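Side-chain contacts in lactaldehyde dehydrogenase (Methanocaldococcus jannaschii, PDB 3PQA), which oxidises lactaldehyde to lactate with a preference for NAD over NADP, a step in coenzyme F420 biosynthesis, and assembles as a homotetramer: residues Q273-V278 with M432-V437; L426-N431 with G443-K448; L228-A233 with I238-G243; N246-L251 with N261-G266; K409-L414 with V419-S424. All blocks are in the same frame, centred on the assembly; numbering follows the deposited sequence.

Along the chain, interaction 3 closes first and interaction 4 follows directly; interaction 5 is nested inside the loop closed by interaction 1, whose later segment falls between the two of interaction 2. Interactions 3, 4 and 5 each pack the helix of a beta-alpha-beta unit on a strand, the first in the sheet that includes strand 237-241, the other two in the sheet that includes strands 246-250 and 418-421. Their centres show the division: about 11 Å separates 4 from 5, about 28 Å separates 3 from 4. Interactions 1 and 2, about 9 Å apart, lie nearer the centre of the chain; Cys275 of interaction 1 and Glu241 of interaction 3, both probably active-site residues, approach the same Phe434.

Interaction 1 of 5, residues Q273-V278 with M432-V437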
# COMPACT_ATOMS: atom_id res chain seq x y z
N GLN B 273 35.94 5.02 1.64
CA GLN B 273 35.33 6.24 1.10
C GLN B 273 33.86 5.99 0.74
O GLN B 273 33.43 6.26 -0.38
CB GLN B 273 36.10 6.76 -0.12
CG GLN B 273 37.58 6.97 0.17
CD GLN B 273 38.35 7.37 -1.07
OE1 GLN B 273 38.81 8.52 -1.17
NE2 GLN B 273 38.49 6.46 -2.02
N VAL B 274 33.11 5.45 1.70
CA VAL B 274 31.67 5.21 1.50
C VAL B 274 30.92 5.87 2.65
O VAL B 274 31.38 5.84 3.80
CB VAL B 274 31.32 3.70 1.42
CG1 VAL B 274 29.93 3.50 0.79
CG2 VAL B 274 32.37 2.90 0.66
N CYS B 275 29.77 6.49 2.36
CA CYS B 275 29.05 7.17 3.43
C CYS B 275 28.67 6.21 4.55
O CYS B 275 28.51 6.64 5.69
CB CYS B 275 27.81 7.91 2.94
SG CYS B 275 26.68 6.86 2.12
N ILE B 276 28.51 4.92 4.22
CA ILE B 276 28.14 3.90 5.22
C ILE B 276 29.30 2.97 5.64
O ILE B 276 29.08 1.93 6.29
CB ILE B 276 26.90 3.07 4.78
CG1 ILE B 276 27.06 2.54 3.35
CG2 ILE B 276 25.63 3.91 4.92
CD1 ILE B 276 25.89 1.67 2.89
N SER B 277 30.53 3.35 5.28
CA SER B 277 31.75 2.68 5.76
C SER B 277 31.80 2.61 7.28
O SER B 277 31.25 3.47 7.98
CB SER B 277 33.01 3.42 5.28
OG SER B 277 33.14 3.36 3.87
N VAL B 278 32.43 1.57 7.78
CA VAL B 278 32.61 1.38 9.21
C VAL B 278 33.40 2.58 9.75
O VAL B 278 34.51 2.86 9.27
CB VAL B 278 33.37 0.07 9.50
CG1 VAL B 278 33.82 -0.03 10.98
CG2 VAL B 278 32.50 -1.15 9.09
N MET B 432 15.95 -0.93 -1.25
CA MET B 432 15.46 -0.60 0.09
C MET B 432 15.43 0.92 0.29
O MET B 432 16.21 1.61 -0.36
CB MET B 432 16.34 -1.29 1.16
CG MET B 432 17.63 -0.55 1.54
SD MET B 432 18.65 -1.52 2.74
CE MET B 432 19.65 -0.15 3.37
N PRO B 433 14.53 1.43 1.16
CA PRO B 433 14.62 2.89 1.41
C PRO B 433 15.92 3.16 2.14
O PRO B 433 16.27 2.43 3.07
CB PRO B 433 13.40 3.19 2.28
CG PRO B 433 13.02 1.88 2.91
CD PRO B 433 13.44 0.80 1.92
N PHE B 434 16.66 4.17 1.70
CA PHE B 434 18.01 4.37 2.19
C PHE B 434 18.26 5.83 2.57
O PHE B 434 18.01 6.73 1.77
CB PHE B 434 19.03 3.95 1.12
CG PHE B 434 20.46 4.29 1.47
CD1 PHE B 434 21.09 3.65 2.53
CD2 PHE B 434 21.16 5.26 0.74
CE1 PHE B 434 22.43 3.98 2.86
CE2 PHE B 434 22.49 5.58 1.06
CZ PHE B 434 23.12 4.95 2.12
N GLY B 435 18.75 6.06 3.78
CA GLY B 435 19.08 7.42 4.16
C GLY B 435 19.32 7.59 5.64
O GLY B 435 19.30 6.62 6.38
N GLY B 436 19.55 8.83 6.06
CA GLY B 436 20.02 9.12 7.43
C GLY B 436 19.12 10.04 8.24
O GLY B 436 18.29 10.76 7.68
N VAL B 437 19.29 9.99 9.57
CA VAL B 437 18.65 10.94 10.48
C VAL B 437 19.73 11.83 11.08
O VAL B 437 20.90 11.74 10.67
CB VAL B 437 17.80 10.21 11.56
CG1 VAL B 437 16.69 9.42 10.88
CG2 VAL B 437 18.67 9.26 12.44
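Two neighbouring residues of 273-278, Cys275 and Ile276, meet the far rim of the Phe434 ring. Ile276 CG2 lies 3.8 Å from Phe434 CE1, in the plane of the ring and at its edge. The sulfur comes to the same rim: Cys275 SG is 4.0 Å from Phe434 CZ, and its direction from the ring centroid is 88° off the ring normal, so this is an edge-on sulfur-aromatic contact. Phe434 extends to meet them because its CG is anti to the backbone N (chi1 172°), while Cys275 carries SG between its backbone N and carbonyl carbon (chi1 57°).

One shell out, a type I beta turn from Val274 to Ser277 presents both side chains, closed by Ser277 N to Val274 O at 3.0 Å. Asn246 ND2 bonds to the carbonyls of Cys275 and Ser277, steadying the turn, and His396 meets the Phe434 ring with the planes nearly perpendicular. Pro433 O bonds to Thr459 of the second subunit, which ties the Phe434 loop to the interface.

Cys275 is the probable nucleophile of this aldehyde dehydrogenase. The contacts made here with its sulfur and with Ile276 are apolar, which suggests that Phe434 helps to confine the thiol by shape.

Interaction 2 of 5, residues L426-N431 with G443-K448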
# COMPACT_ATOMS: atom_id res chain seq x y z
N LEU B 426 28.01 -1.19 6.12
CA LEU B 426 28.15 -1.00 4.65
C LEU B 426 27.01 -1.58 3.80
O LEU B 426 26.87 -1.25 2.60
CB LEU B 426 29.52 -1.53 4.19
CG LEU B 426 29.94 -1.23 2.76
CD1 LEU B 426 30.40 0.22 2.64
CD2 LEU B 426 31.07 -2.15 2.36
N PHE B 427 26.14 -2.38 4.40
CA PHE B 427 25.08 -3.01 3.64
C PHE B 427 24.04 -2.01 3.08
O PHE B 427 23.51 -1.18 3.80
CB PHE B 427 24.37 -4.09 4.45
CG PHE B 427 23.30 -4.79 3.67
CD1 PHE B 427 23.65 -5.80 2.78
CD2 PHE B 427 21.97 -4.38 3.75
CE1 PHE B 427 22.66 -6.43 2.01
CE2 PHE B 427 21.00 -5.00 2.99
CZ PHE B 427 21.34 -6.03 2.12
N ARG B 428 23.79 -2.09 1.78
CA ARG B 428 22.64 -1.41 1.17
C ARG B 428 22.10 -2.24 0.02
O ARG B 428 22.80 -2.46 -0.97
CB ARG B 428 23.02 -0.01 0.66
CG ARG B 428 21.86 0.69 -0.04
CD ARG B 428 22.34 1.81 -0.92
NE ARG B 428 21.20 2.51 -1.53
CZ ARG B 428 21.28 3.66 -2.21
NH1 ARG B 428 22.46 4.27 -2.39
NH2 ARG B 428 20.17 4.20 -2.69
N GLN B 429 20.86 -2.71 0.15
CA GLN B 429 20.21 -3.38 -0.98
C GLN B 429 19.60 -2.26 -1.79
O GLN B 429 18.89 -1.41 -1.23
CB GLN B 429 19.15 -4.37 -0.49
CG GLN B 429 18.54 -5.22 -1.60
CD GLN B 429 17.79 -6.39 -1.03
OE1 GLN B 429 18.39 -7.30 -0.45
NE2 GLN B 429 16.46 -6.35 -1.13
N ASP B 430 19.88 -2.20 -3.09
CA ASP B 430 19.52 -0.98 -3.84
C ASP B 430 18.02 -0.66 -3.81
O ASP B 430 17.63 0.50 -3.91
CB ASP B 430 20.08 -0.97 -5.28
CG ASP B 430 21.37 -0.13 -5.43
OD1 ASP B 430 21.85 0.51 -4.48
OD2 ASP B 430 21.91 -0.08 -6.55
N ASN B 431 17.17 -1.68 -3.68
CA ASN B 431 15.70 -1.45 -3.65
C ASN B 431 15.10 -1.11 -2.27
O ASN B 431 13.87 -1.00 -2.15
CB ASN B 431 14.93 -2.60 -4.31
CG ASN B 431 14.86 -3.84 -3.44
OD1 ASN B 431 15.66 -4.02 -2.54
ND2 ASN B 431 13.91 -4.73 -3.74
N GLY B 443 15.15 12.86 3.66
CA GLY B 443 14.58 12.02 2.60
C GLY B 443 15.23 10.65 2.43
O GLY B 443 16.24 10.34 3.07
N ARG B 444 14.64 9.84 1.56
CA ARG B 444 15.15 8.49 1.32
C ARG B 444 15.36 8.25 -0.17
O ARG B 444 14.56 8.71 -0.99
CB ARG B 444 14.19 7.43 1.91
CG ARG B 444 14.06 7.47 3.44
CD ARG B 444 15.34 7.05 4.15
NE ARG B 444 15.27 7.16 5.61
CZ ARG B 444 15.42 8.29 6.30
NH1 ARG B 444 15.62 9.45 5.66
NH2 ARG B 444 15.36 8.28 7.62
N GLU B 445 16.45 7.57 -0.51
CA GLU B 445 16.71 7.11 -1.86
C GLU B 445 16.44 5.60 -2.01
O GLU B 445 15.94 4.94 -1.08
CB GLU B 445 18.11 7.53 -2.35
CG GLU B 445 18.24 9.03 -2.62
CD GLU B 445 19.45 9.41 -3.49
OE1 GLU B 445 20.33 8.56 -3.77
OE2 GLU B 445 19.55 10.60 -3.86
N GLY B 446 16.76 5.05 -3.17
CA GLY B 446 16.07 3.82 -3.61
C GLY B 446 15.02 4.36 -4.58
O GLY B 446 14.26 5.26 -4.23
N VAL B 447 14.99 3.80 -5.79
CA VAL B 447 14.19 4.35 -6.91
C VAL B 447 12.76 4.72 -6.52
O VAL B 447 12.31 5.85 -6.76
CB VAL B 447 14.27 3.41 -8.16
CG1 VAL B 447 13.21 3.74 -9.20
CG2 VAL B 447 15.69 3.51 -8.76
N LYS B 448 12.05 3.80 -5.88
CA LYS B 448 10.64 4.02 -5.56
C LYS B 448 10.47 5.21 -4.62
O LYS B 448 9.54 6.01 -4.77
CB LYS B 448 10.06 2.75 -4.94
CG LYS B 448 8.56 2.81 -4.71
CD LYS B 448 8.10 1.61 -3.90
CE LYS B 448 6.58 1.67 -3.75
NZ LYS B 448 6.02 0.56 -2.94
O HOH W 1 16.20 1.33 -6.05
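Arg428 reaches Gly446 and Glu445 with one terminal nitrogen: Arg428 NH2 stands 3.5 Å from Gly446 N, at the edge of the guanidinium and near its plane, and 3.9 Å from Glu445 CB. The first of these is a contact of two N-H groups and not a hydrogen bond. The chain is extended from CG to NE, with CG anti to the backbone N (chi1 177°), which carries the guanidinium across to the other segment. Glu445 offers opposite charge at a longer range, its OE1 4.5 Å from Arg428 NH2 with the two planes 41° apart; its OE2 makes a salt bridge to Lys150. Asp430 OD1 stands above one guanidinium face, displaced toward its rim, 3.6 Å from Arg428 NE: a long ion pair to which no N-H points. The other oxygen, Asp430 OD2, is hydrogen-bonded by Asn145.

These groups join the loop after strand 418-421 to the start of helix 447-453, with Gly446 as its N-cap residue, beside the probable active site, the side chain of Glu445 being about 4 Å from that of Glu241 at the nearest atoms.

Backbone packing and water complete the contact. Asp430 O lies 3.7 Å from Gly446 CA. A water bridges the segments, donating to Asp430 O at 2.7 Å and accepting from Val447 N at 2.8 Å, and thus satisfies a backbone N-H in the first turn of the helix.

Interaction 3 of 5, residues L228-A233 with I238-G243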
# COMPACT_ATOMS: atom_id res chain seq x y z
N LEU B 228 25.04 23.43 4.71
CA LEU B 228 25.04 24.70 3.98
C LEU B 228 23.93 24.76 2.92
O LEU B 228 23.32 25.80 2.71
CB LEU B 228 26.41 24.98 3.35
CG LEU B 228 26.82 26.44 3.14
CD1 LEU B 228 27.57 26.95 4.36
CD2 LEU B 228 27.70 26.57 1.91
N ILE B 229 23.65 23.63 2.27
CA ILE B 229 22.53 23.57 1.32
C ILE B 229 21.22 23.96 2.01
O ILE B 229 20.47 24.79 1.47
CB ILE B 229 22.44 22.21 0.58
CG1 ILE B 229 23.63 22.06 -0.38
CG2 ILE B 229 21.12 22.05 -0.17
CD1 ILE B 229 23.74 20.69 -1.04
N THR B 230 20.97 23.41 3.21
CA THR B 230 19.74 23.76 3.97
C THR B 230 19.61 25.27 4.24
O THR B 230 18.50 25.80 4.32
CB THR B 230 19.54 22.94 5.30
OG1 THR B 230 20.50 23.34 6.28
CG2 THR B 230 19.65 21.45 5.05
N LYS B 231 20.75 25.96 4.32
CA LYS B 231 20.78 27.41 4.59
C LYS B 231 20.70 28.28 3.32
O LYS B 231 20.46 29.49 3.41
CB LYS B 231 22.01 27.80 5.42
CG LYS B 231 22.15 27.05 6.73
CD LYS B 231 23.38 27.50 7.52
CE LYS B 231 23.76 26.51 8.61
NZ LYS B 231 22.59 26.10 9.47
N LYS B 232 20.90 27.67 2.16
CA LYS B 232 20.99 28.44 0.91
C LYS B 232 19.93 28.09 -0.13
O LYS B 232 19.71 28.87 -1.06
CB LYS B 232 22.37 28.27 0.27
CG LYS B 232 23.49 29.02 0.95
CD LYS B 232 24.84 28.64 0.34
CE LYS B 232 24.97 29.09 -1.11
NZ LYS B 232 25.58 30.45 -1.33
N ALA B 233 19.28 26.93 0.01
CA ALA B 233 18.36 26.43 -1.01
C ALA B 233 17.09 27.27 -1.16
O ALA B 233 16.57 27.43 -2.27
CB ALA B 233 18.01 24.95 -0.76
N ILE B 238 14.01 19.46 -0.71
CA ILE B 238 15.41 19.12 -0.44
C ILE B 238 15.55 17.67 -0.01
O ILE B 238 14.89 17.23 0.93
CB ILE B 238 16.00 20.01 0.69
CG1 ILE B 238 15.90 21.49 0.33
CG2 ILE B 238 17.46 19.63 0.98
CD1 ILE B 238 16.10 22.42 1.51
N ALA B 239 16.41 16.94 -0.71
CA ALA B 239 16.82 15.60 -0.30
C ALA B 239 18.34 15.59 -0.13
O ALA B 239 19.07 16.08 -0.99
CB ALA B 239 16.38 14.56 -1.34
N LEU B 240 18.81 15.05 1.00
CA LEU B 240 20.23 15.03 1.34
C LEU B 240 20.63 13.63 1.78
O LEU B 240 19.96 13.00 2.62
CB LEU B 240 20.54 16.03 2.46
CG LEU B 240 20.16 17.50 2.26
CD1 LEU B 240 20.42 18.27 3.54
CD2 LEU B 240 20.91 18.11 1.07
N GLU B 241 21.72 13.14 1.18
CA GLU B 241 22.30 11.85 1.57
C GLU B 241 23.74 12.16 1.93
O GLU B 241 24.57 12.44 1.06
CB GLU B 241 22.23 10.84 0.42
CG GLU B 241 20.83 10.37 0.06
CD GLU B 241 20.26 9.32 1.03
OE1 GLU B 241 21.03 8.73 1.83
OE2 GLU B 241 19.05 9.08 0.95
N LEU B 242 24.03 12.15 3.23
CA LEU B 242 25.29 12.68 3.71
C LEU B 242 26.07 11.53 4.33
O LEU B 242 25.87 10.37 3.96
CB LEU B 242 25.04 13.86 4.66
CG LEU B 242 23.99 14.89 4.16
CD1 LEU B 242 23.64 15.92 5.21
CD2 LEU B 242 24.44 15.56 2.86
N GLY B 243 26.98 11.83 5.23
CA GLY B 243 27.79 10.76 5.77
C GLY B 243 27.54 10.53 7.24
O GLY B 243 26.49 10.88 7.78
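Leu240 fits its forked tip against Ile229 and Thr230, packing helix 223-232 on strand 237-241 within the beta-alpha-beta unit that begins with strand 216-220. The unit belongs to the part of the fold that probably binds NAD, since the residues assigned to the cofactor by similarity, Gly221 to Gly226, run from the end of the first strand into this helix.

Leu240 leaves the strand with CB directed at the helix. Its CG stands anti to the carbonyl carbon (chi1 -56°), and the branch that follows divides the work between two helix residues. CB and CG serve as the stem and have no atom of 228-233 within 4.2 Å. CD1 meets the methyl of Thr230, 3.6 Å from its CG2, with the two side chains at about a right angle. CD2 goes to the other neighbour and lies 4.1 Å from Ile229 CG2; the two side chains run in opposing directions and meet through these methyls.

Thr230 turns its methyl to the leucine while OG1 is bonded to Glu227 O, one turn back in the helix, which gives the hydroxyl a partner away from the apolar surface. Phe235 of the second subunit also packs on Leu240, so this helix-strand seam lies beside a subunit interface. Ile238 and Leu240 alternate toward the helix; Glu241, the probable active-site glutamate, follows Leu240 with its side chain out of this contact.

Farther along 228-233, Ala233 CB rests 3.9 Å from Ile238 CD1, with Ile238 CG1 slightly farther off at 4.2 Å.

Interaction 4 of 5, residues N246-L251 with N261-G266; sequences NPNIVL and NALIKG
Leu263 and Asn248 are brought together by matching first torsions: in each, CG is anti to the carbonyl carbon and beside the backbone N, with chi1 -69° for Leu263 and -74° for Asn248. This turns Leu263 to the strand, where one methyl meets Asn248 and the other Val250. The pair packs helix 256-268 on strand 246-250, the first two elements of a beta-alpha-beta unit that continues into strand 278-284.

CD2 of Leu263 lies against the flank of Asn248, 3.5 Å from its CB and 3.4 Å from its OD1. The side chains point in opposing directions alongside one another, so the methyl meets the root and the carbonyl of the amide together. This methyl contact, which is no hydrogen bond, leaves the polar work to other partners: Asn248 OD1 accepts from Ser425 N, and Asn248 ND2 makes a weak bond back to Asn246 O at 2.9 Å, its N-H pointing poorly at the oxygen (130°). The two bonds, one of them weak, probably restrict the rotation of the buried amide.

Val278 of strand 278-284 and Phe400 of strand 396-400 also touch Leu263, which places it over three neighbouring strands, 278-284, 246-250 and 396-400.

Two residues on from Asn248, the same strand face presents Val250. Its CG2, anti to the carbonyl carbon, receives the other methyl of the leucine, Val250 CG2 standing 3.8 Å from Leu263 CD1.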
# COMPACT_ATOMS: atom_id res chain seq x y z
N ASN B 246 29.94 5.63 11.32
CA ASN B 246 28.94 4.57 11.50
C ASN B 246 29.38 3.49 12.49
O ASN B 246 30.33 2.78 12.22
CB ASN B 246 28.58 3.97 10.15
CG ASN B 246 28.14 5.02 9.16
OD1 ASN B 246 27.12 5.66 9.33
ND2 ASN B 246 28.93 5.21 8.13
N PRO B 247 28.68 3.37 13.63
CA PRO B 247 29.16 2.45 14.66
C PRO B 247 28.74 1.02 14.38
O PRO B 247 27.59 0.78 14.00
CB PRO B 247 28.47 2.96 15.93
CG PRO B 247 27.15 3.49 15.42
CD PRO B 247 27.50 4.14 14.09
N ASN B 248 29.69 0.10 14.55
CA ASN B 248 29.46 -1.31 14.34
C ASN B 248 29.76 -2.01 15.65
O ASN B 248 30.86 -1.93 16.14
CB ASN B 248 30.36 -1.83 13.21
CG ASN B 248 29.90 -1.37 11.82
OD1 ASN B 248 29.48 -2.19 11.01
ND2 ASN B 248 30.01 -0.06 11.53
N ILE B 249 28.78 -2.74 16.19
CA ILE B 249 28.81 -3.23 17.57
C ILE B 249 28.95 -4.74 17.55
O ILE B 249 28.20 -5.41 16.87
CB ILE B 249 27.48 -2.87 18.28
CG1 ILE B 249 27.41 -1.35 18.45
CG2 ILE B 249 27.30 -3.66 19.61
CD1 ILE B 249 26.02 -0.80 18.73
N VAL B 250 29.90 -5.27 18.31
CA VAL B 250 30.13 -6.71 18.34
C VAL B 250 29.88 -7.16 19.76
O VAL B 250 30.69 -6.87 20.65
CB VAL B 250 31.56 -7.08 17.91
CG1 VAL B 250 31.80 -8.61 17.98
CG2 VAL B 250 31.87 -6.56 16.51
N LEU B 251 28.76 -7.85 19.99
CA LEU B 251 28.43 -8.36 21.33
C LEU B 251 29.21 -9.65 21.62
O LEU B 251 29.71 -10.30 20.71
CB LEU B 251 26.93 -8.60 21.49
CG LEU B 251 26.02 -7.37 21.34
CD1 LEU B 251 24.62 -7.70 21.82
CD2 LEU B 251 26.56 -6.20 22.13
N ASN B 261 34.89 -11.09 8.98
CA ASN B 261 34.75 -11.02 7.53
C ASN B 261 33.87 -9.85 7.10
O ASN B 261 34.24 -9.09 6.21
CB ASN B 261 34.27 -12.36 6.95
CG ASN B 261 35.32 -13.45 7.09
OD1 ASN B 261 36.52 -13.16 7.23
ND2 ASN B 261 34.89 -14.70 7.06
N ALA B 262 32.73 -9.70 7.78
CA ALA B 262 31.79 -8.63 7.44
C ALA B 262 32.41 -7.27 7.69
O ALA B 262 32.20 -6.34 6.90
CB ALA B 262 30.48 -8.77 8.23
N LEU B 263 33.18 -7.16 8.78
CA LEU B 263 33.76 -5.86 9.15
C LEU B 263 34.98 -5.50 8.33
O LEU B 263 35.26 -4.32 8.14
CB LEU B 263 34.02 -5.76 10.66
CG LEU B 263 32.75 -5.69 11.52
CD1 LEU B 263 33.05 -6.04 12.97
CD2 LEU B 263 32.07 -4.31 11.42
N ILE B 264 35.71 -6.50 7.85
CA ILE B 264 36.80 -6.27 6.89
C ILE B 264 36.25 -5.61 5.63
O ILE B 264 36.78 -4.59 5.19
CB ILE B 264 37.61 -7.57 6.58
CG1 ILE B 264 38.49 -7.95 7.77
CG2 ILE B 264 38.44 -7.43 5.30
CD1 ILE B 264 39.67 -7.00 8.03
N LYS B 265 35.18 -6.15 5.07
CA LYS B 265 34.50 -5.53 3.92
C LYS B 265 34.04 -4.11 4.24
O LYS B 265 34.35 -3.16 3.52
CB LYS B 265 33.30 -6.38 3.46
CG LYS B 265 33.69 -7.72 2.86
CD LYS B 265 32.46 -8.44 2.33
CE LYS B 265 32.53 -9.96 2.55
NZ LYS B 265 33.26 -10.71 1.49
N GLY B 266 33.30 -3.97 5.34
CA GLY B 266 32.71 -2.69 5.72
C GLY B 266 33.74 -1.61 5.99
O GLY B 266 33.51 -0.42 5.73

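Interaction 5 of 5, residues K409-L414 with V419-S424; sequences KFAENL and VVINDS
Val419 is the bump of this contact, its two methyls entering the hollow between Ala411 and Leu414, the residue just past the helix. CG1 lies 3.9 Å from Ala411 CA and 4.0 Å from Leu414 CD1. CG2 fills the shoulder beside it, 3.8 Å from Ala411 O and 4.2 Å from Leu414 CB. With CG1 of the valine anti to the backbone N (chi1 179°), both methyls face the hollow, each touching Ala411 and Leu414. Leu414 crosses Val419 at about a right angle, forming a wall to the hollow.

The 6.0 Å between the CA atoms of Ala411 and Val419 is consistent with the small alanine side chain. These are the helix and second strand of a beta-alpha-beta unit, in which helix 404-413 leads from strand 396-400 to strand 418-421. Strand 418-421 also pairs in parallel with a strand of the second subunit, which extends the sheet into that subunit, and Lys458 of that subunit bonds to the carbonyls of Ala411 and Leu414.

Farther along the strand, Ile421 comes nearer by its tip than by its root. Its CD1 stops 4.3 Å from Ala411 CB, a looser touch on the same methyl that Val419 CG1 approaches.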
# COMPACT_ATOMS: atom_id res chain seq x y z
N LYS B 409 16.38 -4.80 20.95
CA LYS B 409 16.66 -3.67 21.83
C LYS B 409 17.58 -2.68 21.13
O LYS B 409 17.28 -1.49 21.05
CB LYS B 409 17.27 -4.13 23.17
CG LYS B 409 17.62 -3.00 24.13
CD LYS B 409 18.41 -3.53 25.34
CE LYS B 409 19.72 -2.77 25.53
NZ LYS B 409 20.79 -3.60 26.21
N PHE B 410 18.69 -3.19 20.59
CA PHE B 410 19.64 -2.33 19.87
C PHE B 410 19.00 -1.72 18.63
O PHE B 410 19.15 -0.53 18.37
CB PHE B 410 20.91 -3.10 19.51
CG PHE B 410 21.93 -3.13 20.62
CD1 PHE B 410 21.82 -4.04 21.65
CD2 PHE B 410 23.01 -2.24 20.62
CE1 PHE B 410 22.77 -4.09 22.68
CE2 PHE B 410 23.96 -2.28 21.64
CZ PHE B 410 23.84 -3.20 22.68
N ALA B 411 18.27 -2.54 17.86
CA ALA B 411 17.63 -2.06 16.62
C ALA B 411 16.68 -0.90 16.89
O ALA B 411 16.66 0.07 16.12
CB ALA B 411 16.90 -3.19 15.89
N GLU B 412 15.93 -0.98 17.98
CA GLU B 412 14.97 0.07 18.28
C GLU B 412 15.63 1.32 18.87
O GLU B 412 15.17 2.43 18.59
CB GLU B 412 13.85 -0.46 19.16
CG GLU B 412 12.98 -1.45 18.42
CD GLU B 412 11.96 -2.11 19.31
OE1 GLU B 412 11.10 -2.84 18.78
OE2 GLU B 412 12.02 -1.90 20.54
N ASN B 413 16.70 1.13 19.63
CA ASN B 413 17.31 2.24 20.34
C ASN B 413 18.47 2.94 19.66
O ASN B 413 18.86 4.03 20.10
CB ASN B 413 17.69 1.78 21.75
CG ASN B 413 16.48 1.53 22.61
OD1 ASN B 413 15.59 2.37 22.68
ND2 ASN B 413 16.44 0.38 23.25
N LEU B 414 19.02 2.33 18.61
CA LEU B 414 20.04 2.99 17.80
C LEU B 414 19.41 4.08 16.94
O LEU B 414 18.48 3.81 16.16
CB LEU B 414 20.76 1.95 16.92
CG LEU B 414 21.72 1.03 17.69
CD1 LEU B 414 22.12 -0.13 16.83
CD2 LEU B 414 22.95 1.83 18.10
N VAL B 419 19.77 0.09 10.47
CA VAL B 419 20.41 -0.79 11.45
C VAL B 419 20.58 -2.16 10.82
O VAL B 419 19.59 -2.81 10.43
CB VAL B 419 19.56 -0.97 12.72
CG1 VAL B 419 20.28 -1.92 13.72
CG2 VAL B 419 19.28 0.39 13.37
N VAL B 420 21.83 -2.61 10.75
CA VAL B 420 22.14 -3.90 10.12
C VAL B 420 22.49 -4.91 11.22
O VAL B 420 23.33 -4.63 12.07
CB VAL B 420 23.31 -3.76 9.12
CG1 VAL B 420 23.50 -5.05 8.29
CG2 VAL B 420 23.10 -2.57 8.19
N ILE B 421 21.84 -6.07 11.21
CA ILE B 421 22.09 -7.11 12.19
C ILE B 421 22.86 -8.24 11.51
O ILE B 421 22.42 -8.78 10.49
CB ILE B 421 20.77 -7.61 12.84
CG1 ILE B 421 20.16 -6.47 13.69
CG2 ILE B 421 21.02 -8.88 13.68
CD1 ILE B 421 18.64 -6.55 13.90
N ASN B 422 24.04 -8.53 12.05
CA ASN B 422 24.94 -9.58 11.55
C ASN B 422 25.55 -9.36 10.15
O ASN B 422 26.02 -10.28 9.50
CB ASN B 422 24.30 -10.97 11.73
CG ASN B 422 24.22 -11.37 13.20
OD1 ASN B 422 25.08 -10.97 13.98
ND2 ASN B 422 23.19 -12.14 13.58
N ASP B 423 25.58 -8.09 9.73
CA ASP B 423 26.45 -7.65 8.63
C ASP B 423 26.87 -6.23 9.02
O ASP B 423 26.29 -5.66 9.94
CB ASP B 423 25.70 -7.69 7.29
CG ASP B 423 26.62 -7.60 6.07
OD1 ASP B 423 27.86 -7.54 6.23
OD2 ASP B 423 26.08 -7.60 4.94
N SER B 424 27.88 -5.67 8.36
CA SER B 424 28.40 -4.35 8.76
C SER B 424 27.46 -3.23 8.30
O SER B 424 26.51 -3.47 7.55
CB SER B 424 29.80 -4.09 8.19
OG SER B 424 29.71 -3.63 6.85